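Local atomic coordinates of TPR repeat-containing protein (Cytophaga hutchinsonii, PDB entry 3U4T), a protein that is of unknown function but, as a tetratricopeptide repeat protein, probably offers a curved helical surface for binding other proteins. Residues Ile83-Gly88 / Leu92-Tyr97; Asn246-Asp251 / Lys256-Leu261; Glu21-Phe26 / Ala44-Glu49; Thr62-Ser65 / Lys71-Ser74. The protein carries 1 engineered substitution. All coordinates share one frame; numbering follows the deposited sequence.

The four contacts all join helices, or the ends of helices, in an all-helical tetratricopeptide repeat chain. Three of them cluster toward its N-terminal end: the centre of contact 4 is 15 Å from that of contact 1 and 16 Å from that of contact 3, while contacts 1 and 3 lie 20 Å apart between centres. The latter two touch, Tyr48 CD1 of 44-49 meeting Ile83 CG1 of 83-88 at 3.8 Å, which ties helix 40-49 to helix 74-86. Contact 2, near the C-terminus, stands on the opposite side of the chain's centre, its own centre 45 to 57 Å from the others. No active site or ligand is known to relate them.

Contact 1. Residues Ile83-Gly88 / Leu92-Tyr97; sequences ILMKKG and LAIQQY
The backbones of Leu84 and Ala93 pass only 5.0 Å apart, CA to CA, a separation at which the methyl of Ala93 is pressed directly against the opposite main chain. Its CB lies 3.4 Å from Met85 N and also meets CB of Leu84, so a one-carbon side chain fills the gap between the two helices. Leu84 reaches across to helix 90-103, where its CD1 touches both Leu92 CB, at 3.6 Å, and Gln96 CG, at 3.7 Å. Only the aliphatic part of Gln96 is used here.

The two segments form the turn end of a helical hairpin, consistent with the helix pairs that stack in tetratricopeptide repeat proteins. Helix 74-86 is closed by a Schellman motif in which Gly88, at a positive phi of 81°, is the C-prime residue and its N bonds to Met85 O at 3.0 Å. A side chain at this backbone conformation would run into the preceding carbonyl oxygen.

Met85, present as selenomethionine, covers the other flank. Its CG stands opposite the backbone N (chi1 -168°), and bends at the next two torsions bring CE round to the edge of the Tyr97 ring, 3.8 Å from CE2 and near the ring plane. The same methyl touches Ile94 CD1 at 3.9 Å. One face of Tyr97 carries Ala93 O from its own helix, 3.3 Å above the plane and offset toward the rim. Met85 and Ile94 both reach Tyr117 of helix 109-120, while Lys87 forms a salt bridge with Asp54.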
loop_
_atom_site.group_PDB
_atom_site.type_symbol
_atom_site.label_atom_id
_atom_site.label_comp_id
_atom_site.label_asym_id
_atom_site.label_seq_id
_atom_site.Cartn_x
_atom_site.Cartn_y
_atom_site.Cartn_z
ATOM N N ILE A 83 -11.873 11.275 -3.508
ATOM C CA ILE A 83 -12.628 12.209 -2.676
ATOM C C ILE A 83 -13.873 11.574 -2.089
ATOM O O ILE A 83 -14.218 11.845 -0.944
ATOM C CB ILE A 83 -13.010 13.479 -3.463
ATOM C CG1 ILE A 83 -11.745 14.245 -3.826
ATOM C CG2 ILE A 83 -13.896 14.372 -2.626
ATOM C CD1 ILE A 83 -11.977 15.352 -4.823
ATOM N N LEU A 84 -14.547 10.729 -2.866
ATOM C CA LEU A 84 -15.756 10.057 -2.381
ATOM C C LEU A 84 -15.383 9.022 -1.330
ATOM O O LEU A 84 -16.046 8.893 -0.299
ATOM C CB LEU A 84 -16.512 9.380 -3.538
ATOM C CG LEU A 84 -17.252 10.336 -4.487
ATOM C CD1 LEU A 84 -17.660 9.612 -5.749
ATOM C CD2 LEU A 84 -18.478 10.933 -3.782
HETATM N N MSE A 85 -14.312 8.279 -1.570
HETATM C CA MSE A 85 -13.923 7.289 -0.582
HETATM C C MSE A 85 -13.693 7.990 0.763
HETATM O O MSE A 85 -14.132 7.501 1.799
HETATM C CB MSE A 85 -12.666 6.538 -1.030
HETATM C CG MSE A 85 -12.363 5.302 -0.191
HETATM SE SE MSE A 85 -13.727 3.951 -0.305
HETATM C CE MSE A 85 -13.087 3.080 -1.940
ATOM N N LYS A 86 -13.032 9.146 0.755
ATOM C CA LYS A 86 -12.794 9.863 2.013
ATOM C C LYS A 86 -14.083 10.320 2.687
ATOM O O LYS A 86 -14.130 10.467 3.905
ATOM C CB LYS A 86 -11.894 11.087 1.790
ATOM C CG LYS A 86 -10.415 10.776 1.592
ATOM C CD LYS A 86 -9.832 10.122 2.824
ATOM C CE LYS A 86 -8.323 9.974 2.725
ATOM N NZ LYS A 86 -7.910 9.038 1.648
ATOM N N LYS A 87 -15.123 10.557 1.893
ATOM C CA LYS A 87 -16.412 11.011 2.419
ATOM C C LYS A 87 -17.344 9.848 2.769
ATOM O O LYS A 87 -18.516 10.037 3.113
ATOM C CB LYS A 87 -17.076 11.945 1.409
ATOM C CG LYS A 87 -16.368 13.279 1.289
ATOM C CD LYS A 87 -17.041 14.307 2.188
ATOM C CE LYS A 87 -17.193 13.805 3.608
ATOM N NZ LYS A 87 -18.181 14.627 4.353
ATOM N N GLY A 88 -16.805 8.639 2.659
ATOM C CA GLY A 88 -17.558 7.453 3.000
ATOM C C GLY A 88 -18.505 6.935 1.951
ATOM O O GLY A 88 -19.304 6.059 2.243
ATOM N N LEU A 92 -19.918 4.789 -4.801
ATOM C CA LEU A 92 -19.727 5.852 -5.779
ATOM C C LEU A 92 -18.241 5.968 -6.107
ATOM O O LEU A 92 -17.853 6.092 -7.264
ATOM C CB LEU A 92 -20.252 7.159 -5.197
ATOM C CG LEU A 92 -21.135 8.068 -6.047
ATOM C CD1 LEU A 92 -21.912 7.286 -7.107
ATOM C CD2 LEU A 92 -22.076 8.780 -5.089
ATOM N N ALA A 93 -17.400 5.910 -5.085
ATOM C CA ALA A 93 -15.967 5.993 -5.331
ATOM C C ALA A 93 -15.496 4.811 -6.191
ATOM O O ALA A 93 -14.662 4.985 -7.081
ATOM C CB ALA A 93 -15.198 6.030 -4.006
ATOM N N ILE A 94 -16.028 3.615 -5.934
ATOM C CA ILE A 94 -15.632 2.443 -6.714
ATOM C C ILE A 94 -16.002 2.644 -8.184
ATOM O O ILE A 94 -15.242 2.284 -9.083
ATOM C CB ILE A 94 -16.306 1.139 -6.214
ATOM C CG1 ILE A 94 -15.847 0.805 -4.791
ATOM C CG2 ILE A 94 -15.952 -0.019 -7.157
ATOM C CD1 ILE A 94 -14.367 0.528 -4.650
ATOM N N GLN A 95 -17.168 3.226 -8.439
ATOM C CA GLN A 95 -17.583 3.447 -9.818
ATOM C C GLN A 95 -16.646 4.424 -10.506
ATOM O O GLN A 95 -16.277 4.232 -11.661
ATOM C CB GLN A 95 -19.018 3.967 -9.868
ATOM C CG GLN A 95 -20.082 2.893 -9.692
ATOM C CD GLN A 95 -21.443 3.352 -10.183
ATOM O OE1 GLN A 95 -22.169 4.042 -9.472
ATOM N NE2 GLN A 95 -21.783 2.990 -11.420
ATOM N N GLN A 96 -16.258 5.470 -9.784
ATOM C CA GLN A 96 -15.354 6.478 -10.321
ATOM C C GLN A 96 -13.993 5.870 -10.630
ATOM O O GLN A 96 -13.324 6.276 -11.578
ATOM C CB GLN A 96 -15.191 7.627 -9.333
ATOM C CG GLN A 96 -16.482 8.343 -9.010
ATOM C CD GLN A 96 -17.305 8.596 -10.242
ATOM O OE1 GLN A 96 -16.827 9.178 -11.207
ATOM N NE2 GLN A 96 -18.552 8.146 -10.220
ATOM N N TYR A 97 -13.573 4.901 -9.826
ATOM C CA TYR A 97 -12.291 4.243 -10.076
ATOM C C TYR A 97 -12.423 3.442 -11.350
ATOM O O TYR A 97 -11.490 3.376 -12.147
ATOM C CB TYR A 97 -11.875 3.290 -8.937
ATOM C CG TYR A 97 -11.479 3.973 -7.648
ATOM C CD1 TYR A 97 -10.854 5.223 -7.656
ATOM C CD2 TYR A 97 -11.708 3.361 -6.418
ATOM C CE1 TYR A 97 -10.467 5.852 -6.464
ATOM C CE2 TYR A 97 -11.321 3.979 -5.221
ATOM C CZ TYR A 97 -10.702 5.222 -5.256
ATOM O OH TYR A 97 -10.311 5.834 -4.087
#

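Contact 2. Residues Asn246-Asp251 / Lys256-Leu261; sequences NILALD and KAIDGL
Neither a ring face nor the plane of an amide takes part where Leu248 meets Ala257, Ile258 and Leu261; the junction is made by branched aliphatic groups and one methyl. The side chain of Trp244, one turn earlier on helix 237-250, touches both Ala257 and Leu261.

Leu248 divides its two methyls between partners. CD1 reaches Leu261 CD1 tip to tip at 3.7 Å, whereas CD2 meets Ile258 CG1 at 3.8 Å, the two side chains crossing at about a right angle. Between these branches and Ile247 lies the methyl of Ala257, 4.0 Å from Leu248 CD2 and 4.1 Å from Ile247 CG2. With CG anti to its carbonyl carbon (chi1 -66°), Leu248 projects its fork across to helix 255-261. Cutting Leu248 back to an alanine is likely to open a gap facing Ala257 and to leave Ile258 and Leu261 without their methyl partners.

The short helical segments run roughly antiparallel, at 139° and with axes 9.6 Å apart, so this is a hairpin joining helix 237-250 to the last helix of the modelled chain. At the turn, Ile247 O accepts from both Leu250 N and Asp251 N, and the Asp251 side chain bonds to Thr253. Besides touching Ala257, Ile247 packs on Ile221 and Asn224 of helix 217-233. With apolar contacts alone between them, the two segments probably rely on burial of carbon surface and on the short turn that joins them.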
loop_
_atom_site.group_PDB
_atom_site.type_symbol
_atom_site.label_atom_id
_atom_site.label_comp_id
_atom_site.label_asym_id
_atom_site.label_seq_id
_atom_site.Cartn_x
_atom_site.Cartn_y
_atom_site.Cartn_z
ATOM N N ASN A 246 19.202 -11.569 20.976
ATOM C CA ASN A 246 19.121 -10.537 19.947
ATOM C C ASN A 246 17.889 -9.662 20.113
ATOM O O ASN A 246 17.901 -8.485 19.748
ATOM C CB ASN A 246 19.106 -11.157 18.565
ATOM C CG ASN A 246 20.301 -12.018 18.329
ATOM O OD1 ASN A 246 21.382 -11.735 18.850
ATOM N ND2 ASN A 246 20.131 -13.074 17.542
ATOM N N ILE A 247 16.827 -10.237 20.670
ATOM C CA ILE A 247 15.594 -9.491 20.871
ATOM C C ILE A 247 15.710 -8.467 21.998
ATOM O O ILE A 247 15.282 -7.315 21.840
ATOM C CB ILE A 247 14.429 -10.439 21.156
ATOM C CG1 ILE A 247 14.218 -11.335 19.937
ATOM C CG2 ILE A 247 13.155 -9.639 21.473
ATOM C CD1 ILE A 247 13.236 -12.447 20.164
ATOM N N LEU A 248 16.283 -8.878 23.130
ATOM C CA LEU A 248 16.466 -7.976 24.271
ATOM C C LEU A 248 17.397 -6.839 23.862
ATOM O O LEU A 248 17.175 -5.683 24.227
ATOM C CB LEU A 248 17.058 -8.732 25.465
ATOM C CG LEU A 248 16.158 -9.803 26.088
ATOM C CD1 LEU A 248 16.863 -10.551 27.210
ATOM C CD2 LEU A 248 14.926 -9.111 26.612
ATOM N N ALA A 249 18.446 -7.171 23.106
ATOM C CA ALA A 249 19.402 -6.175 22.621
ATOM C C ALA A 249 18.636 -5.084 21.856
ATOM O O ALA A 249 19.073 -3.931 21.786
ATOM C CB ALA A 249 20.449 -6.848 21.698
ATOM N N LEU A 250 17.495 -5.463 21.281
ATOM C CA LEU A 250 16.642 -4.544 20.518
ATOM C C LEU A 250 15.517 -3.993 21.391
ATOM O O LEU A 250 15.007 -2.901 21.156
ATOM C CB LEU A 250 16.006 -5.275 19.325
ATOM C CG LEU A 250 16.829 -5.602 18.079
ATOM C CD1 LEU A 250 16.209 -6.776 17.346
ATOM C CD2 LEU A 250 16.894 -4.386 17.189
ATOM N N ASP A 251 15.130 -4.783 22.385
ATOM C CA ASP A 251 14.059 -4.436 23.306
ATOM C C ASP A 251 14.328 -5.117 24.652
ATOM O O ASP A 251 13.955 -6.275 24.867
ATOM C CB ASP A 251 12.730 -4.907 22.720
ATOM C CG ASP A 251 11.561 -4.629 23.631
ATOM O OD1 ASP A 251 11.702 -3.783 24.538
ATOM O OD2 ASP A 251 10.494 -5.248 23.436
ATOM N N LYS A 256 8.499 -11.991 26.195
ATOM C CA LYS A 256 8.664 -13.327 25.620
ATOM C C LYS A 256 10.115 -13.791 25.719
ATOM O O LYS A 256 10.390 -14.927 26.107
ATOM C CB LYS A 256 8.259 -13.357 24.139
ATOM C CG LYS A 256 6.769 -13.308 23.836
ATOM C CD LYS A 256 6.238 -11.880 23.749
ATOM C CE LYS A 256 6.109 -11.216 25.118
ATOM N NZ LYS A 256 6.926 -9.973 25.238
ATOM N N ALA A 257 11.041 -12.911 25.354
ATOM C CA ALA A 257 12.464 -13.243 25.393
ATOM C C ALA A 257 12.996 -13.367 26.818
ATOM O O ALA A 257 13.933 -14.124 27.086
ATOM C CB ALA A 257 13.261 -12.193 24.632
ATOM N N ILE A 258 12.401 -12.615 27.736
ATOM C CA ILE A 258 12.837 -12.664 29.121
ATOM C C ILE A 258 12.492 -14.026 29.712
ATOM O O ILE A 258 13.342 -14.693 30.304
ATOM C CB ILE A 258 12.161 -11.550 29.936
ATOM C CG1 ILE A 258 12.764 -10.196 29.558
ATOM C CG2 ILE A 258 12.345 -11.798 31.418
ATOM C CD1 ILE A 258 12.016 -9.006 30.142
ATOM N N ASP A 259 11.243 -14.439 29.521
ATOM C CA ASP A 259 10.747 -15.710 30.040
ATOM C C ASP A 259 11.313 -16.933 29.322
ATOM O O ASP A 259 11.311 -18.043 29.864
ATOM C CB ASP A 259 9.222 -15.721 29.971
ATOM C CG ASP A 259 8.603 -14.541 30.693
ATOM O OD1 ASP A 259 8.867 -14.375 31.903
ATOM O OD2 ASP A 259 7.849 -13.779 30.053
ATOM N N GLY A 260 11.790 -16.728 28.101
ATOM C CA GLY A 260 12.365 -17.827 27.352
ATOM C C GLY A 260 13.778 -18.101 27.831
ATOM O O GLY A 260 14.353 -19.147 27.525
ATOM N N LEU A 261 14.331 -17.159 28.594
ATOM C CA LEU A 261 15.688 -17.282 29.127
ATOM C C LEU A 261 15.777 -17.775 30.571
ATOM O O LEU A 261 16.769 -18.399 30.949
ATOM C CB LEU A 261 16.418 -15.944 29.020
ATOM C CG LEU A 261 16.905 -15.530 27.637
ATOM C CD1 LEU A 261 17.467 -14.117 27.718
ATOM C CD2 LEU A 261 17.958 -16.526 27.133
#

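Contact 3. Residues Glu21-Phe26 / Ala44-Glu49; sequences EAIEVF and AVCYYE
Within the tetratricopeptide repeat region at the start of the chain, Ile23 of helix 19-31 packs against Cys46 and Tyr47 of helix 40-49. The two helices follow one another in the chain, joined by the loop after residue 31, and their short segments run roughly antiparallel, at 142° between N-to-C directions and with axes 9.6 Å apart at closest approach. The backbones come nearest at Ile23 and Cys46, 6.9 Å from CA to CA.

Ile23 carries most of the junction by spreading its branches over two partners. Its CG1 lies 3.6 Å from Cys46 CB, and the same arm continues to CD1, which rests over one face of the Tyr47 ring, 4.1 Å from the centroid and 22° off the normal: a CH-pi contact displaced toward the rim. CG1 is turned anti to the carbonyl carbon (chi1 -67°), an orientation that directs this arm at helix 40-49 and leaves CG2 beside the phenol end of the tyrosine. Exchange for an alanine would probably uncover that ring face and leave a gap beside Cys46 CB, giving the ring more room on that side.

The sulfur is used as an apolar group, Cys46 SG meeting Ala22 CB at 3.9 Å. Phe14 of helix 6-14 packs on the same cysteine, while Tyr47 also touches Leu55, Ala56 and Asp59 of helix 53-64, so its side chain is in contact with both helix 19-31 and helix 53-64. At the far end of that ring, Ile23 CG2 stands 3.8 Å from Tyr47 CZ and 3.5 Å from Tyr47 OH.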
loop_
_atom_site.group_PDB
_atom_site.type_symbol
_atom_site.label_atom_id
_atom_site.label_comp_id
_atom_site.label_asym_id
_atom_site.label_seq_id
_atom_site.Cartn_x
_atom_site.Cartn_y
_atom_site.Cartn_z
ATOM N N GLU A 21 -1.794 27.920 -1.524
ATOM C CA GLU A 21 -1.490 29.098 -2.327
ATOM C C GLU A 21 -2.262 29.055 -3.623
ATOM O O GLU A 21 -2.857 30.040 -4.034
ATOM C CB GLU A 21 -0.009 29.169 -2.673
ATOM C CG GLU A 21 0.885 29.643 -1.560
ATOM C CD GLU A 21 1.133 28.572 -0.536
ATOM O OE1 GLU A 21 1.463 27.438 -0.943
ATOM O OE2 GLU A 21 1.007 28.868 0.670
ATOM N N ALA A 22 -2.234 27.903 -4.277
ATOM C CA ALA A 22 -2.950 27.740 -5.530
ATOM C C ALA A 22 -4.420 28.014 -5.231
ATOM O O ALA A 22 -5.142 28.569 -6.053
ATOM C CB ALA A 22 -2.766 26.323 -6.058
ATOM N N ILE A 23 -4.852 27.640 -4.032
ATOM C CA ILE A 23 -6.232 27.838 -3.612
ATOM C C ILE A 23 -6.606 29.314 -3.512
ATOM O O ILE A 23 -7.703 29.708 -3.902
ATOM C CB ILE A 23 -6.485 27.136 -2.256
ATOM C CG1 ILE A 23 -6.397 25.625 -2.457
ATOM C CG2 ILE A 23 -7.851 27.530 -1.693
ATOM C CD1 ILE A 23 -6.446 24.829 -1.201
ATOM N N GLU A 24 -5.688 30.128 -2.996
ATOM C CA GLU A 24 -5.931 31.559 -2.850
ATOM C C GLU A 24 -6.248 32.213 -4.202
ATOM O O GLU A 24 -7.227 32.952 -4.327
ATOM C CB GLU A 24 -4.707 32.229 -2.215
ATOM C CG GLU A 24 -4.258 31.594 -0.908
ATOM C CD GLU A 24 -5.339 31.601 0.161
ATOM O OE1 GLU A 24 -5.716 32.698 0.628
ATOM O OE2 GLU A 24 -5.812 30.505 0.533
ATOM N N VAL A 25 -5.425 31.929 -5.212
ATOM C CA VAL A 25 -5.624 32.499 -6.545
ATOM C C VAL A 25 -6.856 31.936 -7.255
ATOM O O VAL A 25 -7.575 32.672 -7.942
ATOM C CB VAL A 25 -4.337 32.320 -7.436
ATOM C CG1 VAL A 25 -3.607 31.060 -7.056
ATOM C CG2 VAL A 25 -4.701 32.293 -8.916
ATOM N N PHE A 26 -7.105 30.640 -7.092
ATOM C CA PHE A 26 -8.270 30.037 -7.717
ATOM C C PHE A 26 -9.528 30.688 -7.150
ATOM O O PHE A 26 -10.483 30.932 -7.885
ATOM C CB PHE A 26 -8.311 28.518 -7.465
ATOM C CG PHE A 26 -7.363 27.713 -8.337
ATOM C CD1 PHE A 26 -7.305 27.924 -9.710
ATOM C CD2 PHE A 26 -6.564 26.714 -7.782
ATOM C CE1 PHE A 26 -6.474 27.156 -10.511
ATOM C CE2 PHE A 26 -5.729 25.941 -8.576
ATOM C CZ PHE A 26 -5.685 26.162 -9.939
ATOM N N ALA A 44 -9.921 21.234 -6.373
ATOM C CA ALA A 44 -10.452 20.050 -5.713
ATOM C C ALA A 44 -9.292 19.208 -5.185
ATOM O O ALA A 44 -9.292 18.801 -4.024
ATOM C CB ALA A 44 -11.294 19.244 -6.681
ATOM N N VAL A 45 -8.303 18.950 -6.037
ATOM C CA VAL A 45 -7.132 18.174 -5.637
ATOM C C VAL A 45 -6.375 18.898 -4.520
ATOM O O VAL A 45 -5.954 18.272 -3.548
ATOM C CB VAL A 45 -6.166 17.953 -6.809
ATOM C CG1 VAL A 45 -4.870 17.343 -6.295
ATOM C CG2 VAL A 45 -6.801 17.040 -7.837
ATOM N N CYS A 46 -6.189 20.207 -4.655
ATOM C CA CYS A 46 -5.492 20.943 -3.610
ATOM C C CYS A 46 -6.197 20.651 -2.273
ATOM O O CYS A 46 -5.580 20.129 -1.333
ATOM C CB CYS A 46 -5.484 22.450 -3.925
ATOM S SG CYS A 46 -4.437 22.911 -5.374
ATOM N N TYR A 47 -7.491 20.950 -2.198
ATOM C CA TYR A 47 -8.251 20.699 -0.975
ATOM C C TYR A 47 -8.106 19.247 -0.500
ATOM O O TYR A 47 -7.969 18.981 0.698
ATOM C CB TYR A 47 -9.732 21.036 -1.187
ATOM C CG TYR A 47 -10.064 22.515 -1.090
ATOM C CD1 TYR A 47 -9.716 23.249 0.044
ATOM C CD2 TYR A 47 -10.754 23.174 -2.116
ATOM C CE1 TYR A 47 -10.044 24.594 0.161
ATOM C CE2 TYR A 47 -11.090 24.525 -2.009
ATOM C CZ TYR A 47 -10.731 25.226 -0.865
ATOM O OH TYR A 47 -11.059 26.557 -0.744
ATOM N N TYR A 48 -8.137 18.308 -1.441
ATOM C CA TYR A 48 -8.001 16.889 -1.111
ATOM C C TYR A 48 -6.658 16.569 -0.441
ATOM O O TYR A 48 -6.601 15.772 0.498
ATOM C CB TYR A 48 -8.143 16.045 -2.379
ATOM C CG TYR A 48 -7.773 14.598 -2.187
ATOM C CD1 TYR A 48 -8.688 13.688 -1.653
ATOM C CD2 TYR A 48 -6.496 14.143 -2.509
ATOM C CE1 TYR A 48 -8.339 12.361 -1.450
ATOM C CE2 TYR A 48 -6.131 12.816 -2.304
ATOM C CZ TYR A 48 -7.055 11.931 -1.774
ATOM O OH TYR A 48 -6.689 10.621 -1.558
ATOM N N GLU A 49 -5.575 17.176 -0.931
ATOM C CA GLU A 49 -4.250 16.933 -0.356
ATOM C C GLU A 49 -4.136 17.606 1.017
ATOM O O GLU A 49 -3.345 17.186 1.854
ATOM C CB GLU A 49 -3.150 17.444 -1.297
ATOM C CG GLU A 49 -3.095 16.760 -2.673
ATOM C CD GLU A 49 -2.666 15.304 -2.616
ATOM O OE1 GLU A 49 -2.119 14.883 -1.577
ATOM O OE2 GLU A 49 -2.861 14.583 -3.618
#

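Contact 4. Residues Thr62-Ser65 / Lys71-Ser74; sequences TYFS and KAKS
Ala72 gives up the most surface in this small contact, where it meets the outer ends of two successive aromatic side chains, Tyr63 and Phe64. Its CB lies 4.3 Å from Phe64 CE1, near the ring plane, so the methyl meets an edge and not a face. Tyr63 touches at a different atom: its OH approaches Ala72 CA at 4.1 Å, a loose van der Waals approach to the backbone of the loop. The tyrosine extends that far because its CG is anti to the backbone N (chi1 173°), which carries the ring beside Phe64. There Tyr63 CD2 lies 3.9 Å above the centre of the Phe64 ring, so one face of the phenylalanine is covered by its predecessor in the chain.

Next to these rings, Thr62 O accepts from Ser65 N at 3.1 Å and from Ser65 OG at 2.7 Å, both donors arriving from the same face of the carbonyl plane. The hydroxyl is tilted 25° from that plane, with a C=O to donor angle of 117°, and this double grip holds the serine side chain back against the preceding turn.

The segment 71-74 runs into the next helix, with Lys73 at the N-cap and its N hydrogen-bonded to Asp76 OD2; Tyr63 OH bonds weakly to the same oxygen. Thus the contact bridges the end of helix 53-64 and the start of helix 74-86. Phe64 also meets the rings of Phe77 and Tyr80 on the latter, and Tyr63 packs on Tyr40 and Asn41 of helix 40-49.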
loop_
_atom_site.group_PDB
_atom_site.type_symbol
_atom_site.label_atom_id
_atom_site.label_comp_id
_atom_site.label_asym_id
_atom_site.label_seq_id
_atom_site.Cartn_x
_atom_site.Cartn_y
_atom_site.Cartn_z
ATOM N N THR A 62 -18.362 20.648 -8.960
ATOM C CA THR A 62 -18.585 21.870 -9.704
ATOM C C THR A 62 -17.844 21.622 -11.016
ATOM O O THR A 62 -18.342 21.917 -12.102
ATOM C CB THR A 62 -17.977 23.078 -8.972
ATOM O OG1 THR A 62 -18.761 23.370 -7.809
ATOM C CG2 THR A 62 -17.942 24.299 -9.883
ATOM N N TYR A 63 -16.644 21.066 -10.912
ATOM C CA TYR A 63 -15.876 20.748 -12.102
ATOM C C TYR A 63 -16.706 19.924 -13.107
ATOM O O TYR A 63 -16.854 20.324 -14.260
ATOM C CB TYR A 63 -14.635 19.956 -11.711
ATOM C CG TYR A 63 -13.859 19.425 -12.889
ATOM C CD1 TYR A 63 -13.159 20.288 -13.726
ATOM C CD2 TYR A 63 -13.800 18.060 -13.148
ATOM C CE1 TYR A 63 -12.410 19.804 -14.791
ATOM C CE2 TYR A 63 -13.054 17.564 -14.212
ATOM C CZ TYR A 63 -12.361 18.445 -15.026
ATOM O OH TYR A 63 -11.622 17.978 -16.077
ATOM N N PHE A 64 -17.246 18.784 -12.665
ATOM C CA PHE A 64 -18.028 17.913 -13.552
ATOM C C PHE A 64 -19.363 18.464 -14.057
ATOM O O PHE A 64 -19.958 17.913 -14.985
ATOM C CB PHE A 64 -18.256 16.544 -12.902
ATOM C CG PHE A 64 -17.085 15.628 -13.015
ATOM C CD1 PHE A 64 -16.596 15.271 -14.262
ATOM C CD2 PHE A 64 -16.426 15.168 -11.880
ATOM C CE1 PHE A 64 -15.454 14.452 -14.384
ATOM C CE2 PHE A 64 -15.288 14.351 -11.985
ATOM C CZ PHE A 64 -14.800 13.998 -13.241
ATOM N N SER A 65 -19.836 19.549 -13.460
ATOM C CA SER A 65 -21.081 20.154 -13.899
ATOM C C SER A 65 -20.740 21.247 -14.904
ATOM O O SER A 65 -21.627 21.909 -15.440
ATOM C CB SER A 65 -21.798 20.767 -12.701
ATOM O OG SER A 65 -21.071 21.893 -12.243
ATOM N N LYS A 71 -13.468 16.249 -22.838
ATOM C CA LYS A 71 -12.224 16.798 -22.307
ATOM C C LYS A 71 -11.818 16.141 -21.000
ATOM O O LYS A 71 -10.629 15.992 -20.730
ATOM C CB LYS A 71 -12.352 18.308 -22.082
ATOM C CG LYS A 71 -12.750 19.100 -23.318
ATOM C CD LYS A 71 -11.728 19.015 -24.439
ATOM C CE LYS A 71 -12.258 19.777 -25.644
ATOM N NZ LYS A 71 -12.790 21.110 -25.215
ATOM N N ALA A 72 -12.798 15.755 -20.186
ATOM C CA ALA A 72 -12.517 15.109 -18.898
ATOM C C ALA A 72 -11.419 14.061 -19.035
ATOM O O ALA A 72 -11.355 13.342 -20.025
ATOM C CB ALA A 72 -13.766 14.466 -18.356
ATOM N N LYS A 73 -10.553 13.967 -18.037
ATOM C CA LYS A 73 -9.462 13.001 -18.098
ATOM C C LYS A 73 -9.604 11.868 -17.095
ATOM O O LYS A 73 -10.440 11.900 -16.205
ATOM C CB LYS A 73 -8.127 13.706 -17.862
ATOM C CG LYS A 73 -7.793 14.778 -18.870
ATOM C CD LYS A 73 -7.237 14.176 -20.143
ATOM C CE LYS A 73 -6.163 15.079 -20.725
ATOM N NZ LYS A 73 -5.042 14.290 -21.309
ATOM N N SER A 74 -8.760 10.865 -17.251
ATOM C CA SER A 74 -8.756 9.723 -16.364
ATOM C C SER A 74 -8.502 10.175 -14.933
ATOM O O SER A 74 -9.105 9.682 -13.981
ATOM C CB SER A 74 -7.661 8.762 -16.803
ATOM O OG SER A 74 -7.525 7.713 -15.882
#